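Local coordinates for protein membrane-anchored mycosin mycp1 (Mycobacterium smegmatis, PDB 4KB5) that cleaves the secreted substrate EspB as a membrane-anchored subtilisin-like serine protease and may regulate both ESX-1 secretion and virulence, at residues T287-G290 with Q294-N297; I191-L196 with A249-L254; T342-H347 with L367-P372. All coordinates share one frame; numbering follows the deposited sequence.

Interaction 1: T287-G290 with Q294-N297; sequences TSLG and QPVN
Ser288 and Val296 face each other as an antiparallel hydrogen-bonded pair. Ser288 N gives its hydrogen to Val296 O at 2.9 Å, and Val296 N returns one to Ser288 O at 2.6 Å, at a C=O...N angle of 168°. A third backbone bond, Gly290 N to Gln294 O at 2.7 Å, carries the ladder toward the turn. Between these rungs Leu289 and Pro295 form a non-hydrogen-bonded pair, where Leu289 CA lies 3.3 Å from Gln294 O in a CA-H...O contact.

The side chains of Leu289 and Pro295 point apart, but Leu289 CD2 comes back to 3.8 Å from Pro295 N and makes an apolar contact with Pro295 CG at 4.4 Å. Phe119 touches the leucine and Phe40 the proline. Val296 CG2, held between its own N and carbonyl carbon (chi1 -54° for CG1), makes a van der Waals contact of a methyl on a carbonyl oxygen, 3.4 Å from Ser288 O.

Among the polar side chains, Gln294 bends at chi2 (-70°), bringing its amide back over Gly290; its OE1 accepts from Asp292 N inside the turn. Ser288 OG is bonded to Met104 O, tying the first strand to helix 102-110. Asn297 OD1 is bonded to Met35 N and Asn297 ND2 to Ser38 OG, joining the hairpin to the N-terminal part of the chain, consistent with an extension that wraps the catalytic domain.

Together these bonds make a short beta hairpin, whose strand 295-299 is the middle one of a three-stranded antiparallel sheet. It sits near the catalytic centre of the subtilase domain, the Ser288 side chain about 9 Å from that of His101, a probable charge-relay residue.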
ATOM      1  N   THR A 287      10.190 -12.670   3.288  1.00 30.02           N
ATOM      2  CA  THR A 287      11.218 -12.332   4.256  1.00 31.25           C
ATOM      3  C   THR A 287      11.326 -10.814   4.342  1.00 31.75           C
ATOM      4  O   THR A 287      11.298 -10.123   3.320  1.00 29.55           O
ATOM      5  CB  THR A 287      12.579 -12.923   3.842  1.00 31.74           C
ATOM      6  OG1 THR A 287      12.446 -14.341   3.747  1.00 32.74           O
ATOM      7  CG2 THR A 287      13.685 -12.599   4.875  1.00 32.23           C
ATOM      8  N   SER A 288      11.483 -10.318   5.565  1.00 29.47           N
ATOM      9  CA  SER A 288      11.699  -8.900   5.815  1.00 29.25           C
ATOM     10  C   SER A 288      12.538  -8.739   7.080  1.00 30.77           C
ATOM     11  O   SER A 288      12.943  -9.723   7.698  1.00 31.39           O
ATOM     12  CB  SER A 288      10.378  -8.206   6.150  1.00 29.05           C
ATOM     13  OG  SER A 288      10.436  -6.823   5.845  1.00 28.26           O
ATOM     14  N   LEU A 289      12.793  -7.491   7.459  1.00 29.17           N
ATOM     15  CA  LEU A 289      13.696  -7.166   8.568  1.00 29.89           C
ATOM     16  C   LEU A 289      12.897  -6.751   9.782  1.00 31.01           C
ATOM     17  O   LEU A 289      11.832  -6.134   9.648  1.00 29.49           O
ATOM     18  CB  LEU A 289      14.675  -6.041   8.195  1.00 28.06           C
ATOM     19  CG  LEU A 289      15.639  -6.269   7.031  1.00 27.35           C
ATOM     20  CD1 LEU A 289      16.573  -5.074   6.868  1.00 25.86           C
ATOM     21  CD2 LEU A 289      16.438  -7.570   7.162  1.00 27.19           C
ATOM     22  N   GLY A 290      13.424  -7.074  10.966  1.00 30.56           N
ATOM     23  CA  GLY A 290      12.713  -6.851  12.222  1.00 29.28           C
ATOM     24  C   GLY A 290      13.142  -5.581  12.917  1.00 29.62           C
ATOM     25  O   GLY A 290      13.760  -4.696  12.299  1.00 27.58           O
ATOM     26  N   GLN A 294      17.414  -7.148  11.702  1.00 33.59           N
ATOM     27  CA  GLN A 294      17.789  -8.531  11.462  1.00 35.73           C
ATOM     28  C   GLN A 294      16.664  -9.189  10.663  1.00 34.65           C
ATOM     29  O   GLN A 294      15.513  -8.785  10.804  1.00 33.85           O
ATOM     30  CB  GLN A 294      17.965  -9.265  12.802  1.00 37.57           C
ATOM     31  CG  GLN A 294      16.668  -9.805  13.448  1.00 39.71           C
ATOM     32  CD  GLN A 294      15.714  -8.723  14.000  1.00 42.61           C
ATOM     33  OE1 GLN A 294      15.935  -7.517  13.842  1.00 43.43           O
ATOM     34  NE2 GLN A 294      14.631  -9.170  14.645  1.00 40.33           N
ATOM     35  N   PRO A 295      16.983 -10.227   9.861  1.00 33.77           N
ATOM     36  CA  PRO A 295      15.948 -10.882   9.063  1.00 34.28           C
ATOM     37  C   PRO A 295      14.889 -11.580   9.900  1.00 34.89           C
ATOM     38  O   PRO A 295      15.193 -12.185  10.936  1.00 36.98           O
ATOM     39  CB  PRO A 295      16.729 -11.913   8.224  1.00 34.81           C
ATOM     40  CG  PRO A 295      18.138 -11.429   8.231  1.00 35.16           C
ATOM     41  CD  PRO A 295      18.327 -10.766   9.569  1.00 34.10           C
ATOM     42  N   VAL A 296      13.646 -11.507   9.430  1.00 32.01           N
ATOM     43  CA  VAL A 296      12.517 -12.176  10.067  1.00 30.87           C
ATOM     44  C   VAL A 296      11.439 -12.468   9.026  1.00 32.33           C
ATOM     45  O   VAL A 296      11.157 -11.635   8.165  1.00 32.95           O
ATOM     46  CB  VAL A 296      11.915 -11.321  11.196  1.00 30.80           C
ATOM     47  CG1 VAL A 296      12.995 -10.913  12.187  1.00 30.37           C
ATOM     48  CG2 VAL A 296      11.221 -10.095  10.620  1.00 29.89           C
ATOM     49  N   ASN A 297      10.839 -13.654   9.104  1.00 32.68           N
ATOM     50  CA  ASN A 297       9.836 -14.066   8.126  1.00 33.16           C
ATOM     51  C   ASN A 297       8.514 -14.544   8.707  1.00 31.86           C
ATOM     52  O   ASN A 297       7.724 -15.200   8.028  1.00 33.06           O
ATOM     53  CB  ASN A 297      10.434 -15.077   7.145  1.00 34.66           C
ATOM     54  CG  ASN A 297      10.981 -16.309   7.839  1.00 35.45           C
ATOM     55  OD1 ASN A 297      10.885 -16.443   9.059  1.00 34.84           O
ATOM     56  ND2 ASN A 297      11.559 -17.218   7.063  1.00 35.69           N
TER

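Interaction 2: I191-L196 with A249-L254; sequences IDETSL and AWYDPL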
ATOM      1  N   ILE A 191     -20.084   6.107   3.526  1.00 48.48           N
ATOM      2  CA  ILE A 191     -19.234   6.930   4.377  1.00 43.38           C
ATOM      3  C   ILE A 191     -18.820   8.173   3.593  1.00 42.73           C
ATOM      4  O   ILE A 191     -18.525   8.090   2.405  1.00 41.90           O
ATOM      5  CB  ILE A 191     -17.978   6.144   4.843  1.00 41.31           C
ATOM      6  CG1 ILE A 191     -18.367   5.102   5.895  1.00 40.61           C
ATOM      7  CG2 ILE A 191     -16.898   7.078   5.380  1.00 39.34           C
ATOM      8  CD1 ILE A 191     -17.295   4.065   6.159  1.00 41.22           C
ATOM      9  N   ASP A 192     -18.808   9.327   4.246  1.00 40.00           N
ATOM     10  CA  ASP A 192     -18.306  10.531   3.602  1.00 42.98           C
ATOM     11  C   ASP A 192     -16.768  10.481   3.491  1.00 43.01           C
ATOM     12  O   ASP A 192     -16.052  10.724   4.473  1.00 43.27           O
ATOM     13  CB  ASP A 192     -18.782  11.774   4.358  1.00 43.10           C
ATOM     14  CG  ASP A 192     -18.355  13.064   3.696  1.00 46.61           C
ATOM     15  OD1 ASP A 192     -17.596  13.029   2.691  1.00 45.80           O
ATOM     16  OD2 ASP A 192     -18.776  14.131   4.197  1.00 49.08           O
ATOM     17  N   GLU A 193     -16.290  10.177   2.284  1.00 38.79           N
ATOM     18  CA  GLU A 193     -14.871  10.005   1.974  1.00 38.26           C
ATOM     19  C   GLU A 193     -14.295  11.190   1.256  1.00 38.08           C
ATOM     20  O   GLU A 193     -13.194  11.089   0.705  1.00 37.69           O
ATOM     21  CB  GLU A 193     -14.692   8.842   1.000  1.00 38.91           C
ATOM     22  CG  GLU A 193     -14.627   7.473   1.603  1.00 38.16           C
ATOM     23  CD  GLU A 193     -13.996   6.471   0.652  1.00 37.00           C
ATOM     24  OE1 GLU A 193     -14.380   5.282   0.725  1.00 34.37           O
ATOM     25  OE2 GLU A 193     -13.130   6.878  -0.167  1.00 34.41           O
ATOM     26  N   THR A 194     -15.040  12.294   1.196  1.00 36.47           N
ATOM     27  CA  THR A 194     -14.649  13.406   0.340  1.00 34.99           C
ATOM     28  C   THR A 194     -13.289  13.993   0.709  1.00 34.95           C
ATOM     29  O   THR A 194     -12.586  14.512  -0.162  1.00 33.09           O
ATOM     30  CB  THR A 194     -15.720  14.531   0.268  1.00 38.90           C
ATOM     31  OG1 THR A 194     -16.074  14.945   1.587  1.00 42.33           O
ATOM     32  CG2 THR A 194     -16.981  14.057  -0.447  1.00 39.38           C
ATOM     33  N   SER A 195     -12.914  13.928   1.989  1.00 33.02           N
ATOM     34  CA  SER A 195     -11.618  14.481   2.388  1.00 33.64           C
ATOM     35  C   SER A 195     -10.478  13.592   1.885  1.00 30.96           C
ATOM     36  O   SER A 195      -9.422  14.100   1.513  1.00 33.06           O
ATOM     37  CB  SER A 195     -11.513  14.707   3.908  1.00 32.03           C
ATOM     38  OG  SER A 195     -11.559  13.472   4.600  1.00 32.02           O
ATOM     39  N   LEU A 196     -10.707  12.283   1.840  1.00 31.10           N
ATOM     40  CA  LEU A 196      -9.689  11.337   1.334  1.00 31.61           C
ATOM     41  C   LEU A 196      -9.448  11.517  -0.162  1.00 31.47           C
ATOM     42  O   LEU A 196      -8.300  11.642  -0.600  1.00 32.84           O
ATOM     43  CB  LEU A 196     -10.060   9.887   1.652  1.00 29.81           C
ATOM     44  CG  LEU A 196      -9.062   8.794   1.222  1.00 29.18           C
ATOM     45  CD1 LEU A 196      -7.638   9.065   1.717  1.00 28.46           C
ATOM     46  CD2 LEU A 196      -9.543   7.433   1.700  1.00 29.15           C
ATOM     47  N   ALA A 249      -8.205   1.989  -2.146  1.00 26.96           N
ATOM     48  CA  ALA A 249      -8.050   1.125  -3.317  1.00 27.27           C
ATOM     49  C   ALA A 249      -8.884   1.607  -4.509  1.00 28.19           C
ATOM     50  O   ALA A 249      -8.408   1.611  -5.656  1.00 27.50           O
ATOM     51  CB  ALA A 249      -8.405  -0.320  -2.961  1.00 26.75           C
ATOM     52  N   TRP A 250     -10.108   2.058  -4.239  1.00 26.70           N
ATOM     53  CA  TRP A 250     -11.013   2.411  -5.335  1.00 27.87           C
ATOM     54  C   TRP A 250     -10.765   3.735  -6.022  1.00 28.84           C
ATOM     55  O   TRP A 250     -11.492   4.071  -6.952  1.00 29.61           O
ATOM     56  CB  TRP A 250     -12.479   2.229  -4.949  1.00 27.74           C
ATOM     57  CG  TRP A 250     -13.050   3.284  -4.029  1.00 30.08           C
ATOM     58  CD1 TRP A 250     -12.366   4.098  -3.113  1.00 29.39           C
ATOM     59  CD2 TRP A 250     -14.470   3.635  -3.864  1.00 30.46           C
ATOM     60  NE1 TRP A 250     -13.243   4.918  -2.437  1.00 30.90           N
ATOM     61  CE2 TRP A 250     -14.520   4.686  -2.831  1.00 31.63           C
ATOM     62  CE3 TRP A 250     -15.660   3.200  -4.445  1.00 30.96           C
ATOM     63  CZ2 TRP A 250     -15.719   5.270  -2.427  1.00 32.23           C
ATOM     64  CZ3 TRP A 250     -16.860   3.795  -4.032  1.00 32.96           C
ATOM     65  CH2 TRP A 250     -16.887   4.804  -3.045  1.00 32.03           C
ATOM     66  N   TYR A 251      -9.729   4.475  -5.627  1.00 27.10           N
ATOM     67  CA  TYR A 251      -9.346   5.693  -6.370  1.00 28.46           C
ATOM     68  C   TYR A 251      -8.448   5.447  -7.586  1.00 30.19           C
ATOM     69  O   TYR A 251      -8.014   6.395  -8.236  1.00 32.09           O
ATOM     70  CB  TYR A 251      -8.715   6.729  -5.442  1.00 29.30           C
ATOM     71  CG  TYR A 251      -9.714   7.331  -4.483  1.00 29.89           C
ATOM     72  CD1 TYR A 251     -10.672   8.262  -4.925  1.00 31.71           C
ATOM     73  CD2 TYR A 251      -9.739   6.944  -3.152  1.00 30.22           C
ATOM     74  CE1 TYR A 251     -11.615   8.801  -4.043  1.00 31.22           C
ATOM     75  CE2 TYR A 251     -10.660   7.479  -2.266  1.00 31.17           C
ATOM     76  CZ  TYR A 251     -11.593   8.409  -2.715  1.00 32.80           C
ATOM     77  OH  TYR A 251     -12.505   8.925  -1.830  1.00 33.54           O
ATOM     78  N   ASP A 252      -8.165   4.182  -7.886  1.00 30.72           N
ATOM     79  CA  ASP A 252      -7.515   3.789  -9.144  1.00 33.00           C
ATOM     80  C   ASP A 252      -8.163   4.536 -10.327  1.00 31.12           C
ATOM     81  O   ASP A 252      -9.380   4.612 -10.389  1.00 30.08           O
ATOM     82  CB  ASP A 252      -7.682   2.287  -9.343  1.00 35.80           C
ATOM     83  CG  ASP A 252      -7.353   1.835 -10.766  1.00 40.44           C
ATOM     84  OD1 ASP A 252      -8.270   1.356 -11.478  1.00 41.08           O
ATOM     85  OD2 ASP A 252      -6.178   1.971 -11.172  1.00 39.46           O
ATOM     86  N   PRO A 253      -7.358   5.082 -11.264  1.00 31.08           N
ATOM     87  CA  PRO A 253      -5.910   5.009 -11.434  1.00 31.70           C
ATOM     88  C   PRO A 253      -5.133   6.215 -10.905  1.00 31.92           C
ATOM     89  O   PRO A 253      -3.948   6.371 -11.222  1.00 30.83           O
ATOM     90  CB  PRO A 253      -5.757   4.934 -12.966  1.00 33.87           C
ATOM     91  CG  PRO A 253      -6.944   5.690 -13.506  1.00 33.49           C
ATOM     92  CD  PRO A 253      -7.984   5.782 -12.406  1.00 33.55           C
ATOM     93  N   LEU A 254      -5.789   7.070 -10.130  1.00 31.44           N
ATOM     94  CA  LEU A 254      -5.077   8.138  -9.430  1.00 34.30           C
ATOM     95  C   LEU A 254      -4.056   7.530  -8.457  1.00 32.81           C
ATOM     96  O   LEU A 254      -2.932   8.001  -8.354  1.00 33.81           O
ATOM     97  CB  LEU A 254      -6.071   9.028  -8.697  1.00 34.36           C
ATOM     98  CG  LEU A 254      -5.687  10.486  -8.455  1.00 37.56           C
ATOM     99  CD1 LEU A 254      -4.968  11.138  -9.640  1.00 37.31           C
ATOM    100  CD2 LEU A 254      -6.954  11.249  -8.118  1.00 38.30           C
TER
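Glu193 OE2 takes hydrogen bonds from two neighbouring aromatic side chains. Tyr251 OH donates to it at 2.7 Å on the anti side of the carboxylate, and Trp250 NE1 donates at 3.0 Å on the syn side with an N-H...O angle of 159°. Both donors approach from the same face of the carboxylate plane, each somewhat out of it, while the oxygen itself lies in the plane of the indole, at its edge. The carboxylate is turned 57° from that ring. Ser247 OG is hydrogen-bonded to the same OE2, and Tyr185 OH to Glu193 OE1. Leu196, one helical turn on, adds an apolar touch, its CG 4.1 Å from Tyr251 CE2.

The two aromatics brace each other: Trp250 CD1 sits 3.8 Å above one face of the phenol ring, toward its rim. Glu193 reaches them because its chain runs extended beyond CG, from the N-cap position of helix 194-206. Just before it, Asp192 OD1 accepts from Thr194 N, an Asx turn that shapes the entry to the helix, and also from Thr194 OG1. Farther along the same helix, Ile200 packs on Tyr251.

The buried carboxylate is thus met by three hydroxyls and an indole N-H. Such surroundings would be expected to stabilise its charged form. The bonds from Trp250 and Tyr251 join the start of helix 194-206 to the 3-10 segment 249-251.

Interaction 3: T342-H347 with L367-P372; sequences TATARH and LTWEIP
Ala343, in the last turn of helix 334-343, makes the first touch: its methyl CB meets Ile371 CD1 end to end at 4.0 Å. Ile371 is presented for this by its torsions. CG1 is placed between the backbone N and the carbonyl carbon (chi1 62°), and chi2 of 178° then stretches CD1 straight out to the alanine. The carbonyl oxygen of Ala343 also lies near the six-membered part of the Trp369 indole, but at 4.4 Å from CZ3 that approach is loose.

Thr344 follows, where the chain leaves the helix, and it carries the larger share of the contact. Its methyl CG2 approaches the indole obliquely, 3.7 Å from Trp369 CE3 and 4.0 Å from Trp369 CD2, beside the CD2-CE3 bond of the six-membered ring. CB of the same threonine stands 4.3 Å above one face of the indole, displaced toward the rim. The two side chains run past each other in opposite directions. With chi1 at 62°, the hydroxyl of Thr344 is turned back to its own helix, where OG1 bonds Arg340 O, and the methyl is left to meet the tryptophan. Ala365 and Ala366 of helix 363-368 border Thr344 as well.

Arg340, one turn back from Thr344, also bonds Trp369 O through its NH2, so it ties both segments. Between the two segments themselves, methyl groups against an isoleucine tip and an indole make up the contact. Its hold is therefore dispersive and hydrophobic, with little directional preference, and it lays the chain leaving helix 363-368 along the end of helix 334-343.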
ATOM      1  N   THR A 342       2.675  -0.347 -14.911  1.00 28.36           N
ATOM      2  CA  THR A 342       1.583  -1.201 -15.363  1.00 28.83           C
ATOM      3  C   THR A 342       1.770  -1.709 -16.810  1.00 30.37           C
ATOM      4  O   THR A 342       1.357  -2.814 -17.122  1.00 31.70           O
ATOM      5  CB  THR A 342       0.219  -0.503 -15.224  1.00 29.68           C
ATOM      6  OG1 THR A 342       0.225   0.699 -16.007  1.00 29.09           O
ATOM      7  CG2 THR A 342      -0.049  -0.155 -13.733  1.00 30.66           C
ATOM      8  N   ALA A 343       2.400  -0.904 -17.662  1.00 29.30           N
ATOM      9  CA  ALA A 343       2.614  -1.239 -19.069  1.00 32.29           C
ATOM     10  C   ALA A 343       3.633  -2.345 -19.246  1.00 33.35           C
ATOM     11  O   ALA A 343       3.541  -3.112 -20.208  1.00 34.07           O
ATOM     12  CB  ALA A 343       3.061  -0.012 -19.856  1.00 31.02           C
ATOM     13  N   THR A 344       4.615  -2.408 -18.345  1.00 31.20           N
ATOM     14  CA  THR A 344       5.674  -3.401 -18.436  1.00 30.05           C
ATOM     15  C   THR A 344       5.402  -4.627 -17.565  1.00 29.71           C
ATOM     16  O   THR A 344       6.222  -5.525 -17.486  1.00 31.12           O
ATOM     17  CB  THR A 344       7.060  -2.804 -18.112  1.00 30.93           C
ATOM     18  OG1 THR A 344       7.090  -2.319 -16.757  1.00 29.80           O
ATOM     19  CG2 THR A 344       7.393  -1.662 -19.078  1.00 30.84           C
ATOM     20  N   ALA A 345       4.248  -4.659 -16.925  1.00 28.45           N
ATOM     21  CA  ALA A 345       3.881  -5.772 -16.074  1.00 29.19           C
ATOM     22  C   ALA A 345       3.552  -7.015 -16.892  1.00 30.30           C
ATOM     23  O   ALA A 345       3.334  -6.947 -18.115  1.00 30.76           O
ATOM     24  CB  ALA A 345       2.694  -5.393 -15.194  1.00 26.45           C
ATOM     25  N   ARG A 346       3.503  -8.142 -16.194  1.00 31.14           N
ATOM     26  CA  ARG A 346       3.153  -9.424 -16.771  1.00 33.34           C
ATOM     27  C   ARG A 346       1.633  -9.536 -16.785  1.00 31.60           C
ATOM     28  O   ARG A 346       1.021  -9.890 -15.776  1.00 30.36           O
ATOM     29  CB  ARG A 346       3.773 -10.547 -15.930  1.00 34.80           C
ATOM     30  CG  ARG A 346       3.735 -11.924 -16.584  1.00 38.39           C
ATOM     31  CD  ARG A 346       4.017 -13.008 -15.555  0.91 40.35           C
ATOM     32  NE  ARG A 346       3.970 -14.348 -16.135  0.34 41.13           N
ATOM     33  CZ  ARG A 346       4.968 -14.912 -16.808  0.73 42.08           C
ATOM     34  NH1 ARG A 346       6.108 -14.260 -17.006  0.81 45.63           N
ATOM     35  NH2 ARG A 346       4.829 -16.131 -17.289  0.83 43.34           N
ATOM     36  N   HIS A 347       1.021  -9.229 -17.931  1.00 30.79           N
ATOM     37  CA  HIS A 347      -0.444  -9.090 -18.005  1.00 28.21           C
ATOM     38  C   HIS A 347      -1.133 -10.419 -17.894  1.00 27.85           C
ATOM     39  O   HIS A 347      -0.637 -11.416 -18.418  1.00 28.48           O
ATOM     40  CB  HIS A 347      -0.863  -8.375 -19.289  1.00 27.98           C
ATOM     41  CG  HIS A 347      -0.124  -7.084 -19.547  1.00 27.83           C
ATOM     42  ND1 HIS A 347      -0.103  -6.062 -18.658  1.00 28.01           N
ATOM     43  CD2 HIS A 347       0.625  -6.662 -20.648  1.00 27.83           C
ATOM     44  CE1 HIS A 347       0.620  -5.041 -19.168  1.00 27.78           C
ATOM     45  NE2 HIS A 347       1.059  -5.409 -20.388  1.00 28.39           N
ATOM     46  N   LEU A 367      12.383  -0.608 -15.743  1.00 29.91           N
ATOM     47  CA  LEU A 367      13.542   0.270 -15.694  1.00 31.06           C
ATOM     48  C   LEU A 367      14.271   0.420 -17.031  1.00 32.73           C
ATOM     49  O   LEU A 367      15.118   1.302 -17.174  1.00 34.13           O
ATOM     50  CB  LEU A 367      14.507  -0.193 -14.589  1.00 31.15           C
ATOM     51  CG  LEU A 367      14.023   0.025 -13.143  1.00 32.22           C
ATOM     52  CD1 LEU A 367      14.773  -0.867 -12.157  1.00 32.91           C
ATOM     53  CD2 LEU A 367      14.125   1.484 -12.728  1.00 30.32           C
ATOM     54  N   THR A 368      13.941  -0.425 -18.006  1.00 34.78           N
ATOM     55  CA  THR A 368      14.711  -0.488 -19.266  1.00 37.69           C
ATOM     56  C   THR A 368      13.893  -0.306 -20.557  1.00 37.68           C
ATOM     57  O   THR A 368      14.423   0.221 -21.523  1.00 38.45           O
ATOM     58  CB  THR A 368      15.533  -1.802 -19.387  1.00 37.22           C
ATOM     59  OG1 THR A 368      14.654  -2.924 -19.273  1.00 38.00           O
ATOM     60  CG2 THR A 368      16.592  -1.904 -18.308  1.00 36.35           C
ATOM     61  N   TRP A 369      12.631  -0.736 -20.587  1.00 39.27           N
ATOM     62  CA  TRP A 369      11.816  -0.621 -21.819  1.00 40.51           C
ATOM     63  C   TRP A 369      11.629   0.806 -22.244  1.00 43.17           C
ATOM     64  O   TRP A 369      11.501   1.716 -21.401  1.00 40.42           O
ATOM     65  CB  TRP A 369      10.439  -1.264 -21.671  1.00 41.13           C
ATOM     66  CG  TRP A 369      10.400  -2.777 -21.704  1.00 45.59           C
ATOM     67  CD1 TRP A 369      11.439  -3.666 -21.443  1.00 44.50           C
ATOM     68  CD2 TRP A 369       9.227  -3.635 -21.969  1.00 47.22           C
ATOM     69  NE1 TRP A 369      11.014  -4.963 -21.554  1.00 45.82           N
ATOM     70  CE2 TRP A 369       9.700  -5.018 -21.860  1.00 48.19           C
ATOM     71  CE3 TRP A 369       7.891  -3.402 -22.292  1.00 50.59           C
ATOM     72  CZ2 TRP A 369       8.857  -6.105 -22.063  1.00 51.52           C
ATOM     73  CZ3 TRP A 369       7.048  -4.510 -22.493  1.00 52.58           C
ATOM     74  CH2 TRP A 369       7.522  -5.827 -22.380  1.00 53.60           C
ATOM     75  N   GLU A 370      11.608   1.016 -23.560  1.00 41.91           N
ATOM     76  CA  GLU A 370      11.284   2.316 -24.124  1.00 43.58           C
ATOM     77  C   GLU A 370       9.831   2.280 -24.573  1.00 45.00           C
ATOM     78  O   GLU A 370       9.442   1.465 -25.426  1.00 42.85           O
ATOM     79  CB  GLU A 370      12.210   2.657 -25.288  1.00 47.82           C
ATOM     80  CG  GLU A 370      12.532   4.138 -25.411  0.88 50.76           C
ATOM     81  CD  GLU A 370      12.901   4.541 -26.826  0.08 52.55           C
ATOM     82  OE1 GLU A 370      12.528   5.657 -27.234  0.79 56.60           O
ATOM     83  OE2 GLU A 370      13.553   3.746 -27.535  0.99 53.86           O
ATOM     84  N   ILE A 371       9.020   3.139 -23.963  1.00 44.84           N
ATOM     85  CA  ILE A 371       7.588   3.191 -24.252  1.00 44.13           C
ATOM     86  C   ILE A 371       7.123   4.650 -24.328  1.00 45.36           C
ATOM     87  O   ILE A 371       7.811   5.540 -23.827  1.00 43.00           O
ATOM     88  CB  ILE A 371       6.748   2.436 -23.183  1.00 44.55           C
ATOM     89  CG1 ILE A 371       6.917   3.092 -21.801  1.00 42.57           C
ATOM     90  CG2 ILE A 371       7.057   0.933 -23.188  1.00 44.14           C
ATOM     91  CD1 ILE A 371       6.100   2.464 -20.687  1.00 44.15           C
ATOM     92  N   PRO A 372       5.953   4.897 -24.956  1.00 46.81           N
ATOM     93  CA  PRO A 372       5.361   6.243 -24.891  1.00 47.43           C
ATOM     94  C   PRO A 372       5.035   6.645 -23.435  1.00 45.40           C
ATOM     95  O   PRO A 372       4.420   5.867 -22.706  1.00 46.39           O
ATOM     96  CB  PRO A 372       4.073   6.120 -25.737  1.00 48.24           C
ATOM     97  CG  PRO A 372       3.864   4.656 -25.994  1.00 49.42           C
ATOM     98  CD  PRO A 372       5.203   3.989 -25.852  1.00 49.20           C
TER

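In the fold
The three contacts follow one another along the chain without nesting: interaction 2 closes first, then interaction 1, then interaction 3. Interactions 1 and 2 lie on opposite sides of the chain's centre, their own centres about 32 Å apart; the centre of interaction 3 is about 30 Å from the first and about 26 Å from the second. The hairpin of interaction 1 belongs to the small antiparallel sheet, whereas interaction 2 joins helix 194-206 to the loop leading into strand 256-261 of the seven-stranded parallel sheet. Interaction 3 joins the end of helix 334-343 to the chain just past helix 363-368. Each contact joins a different part of the subtilase fold, with only interaction 1 near the probable charge-relay residues.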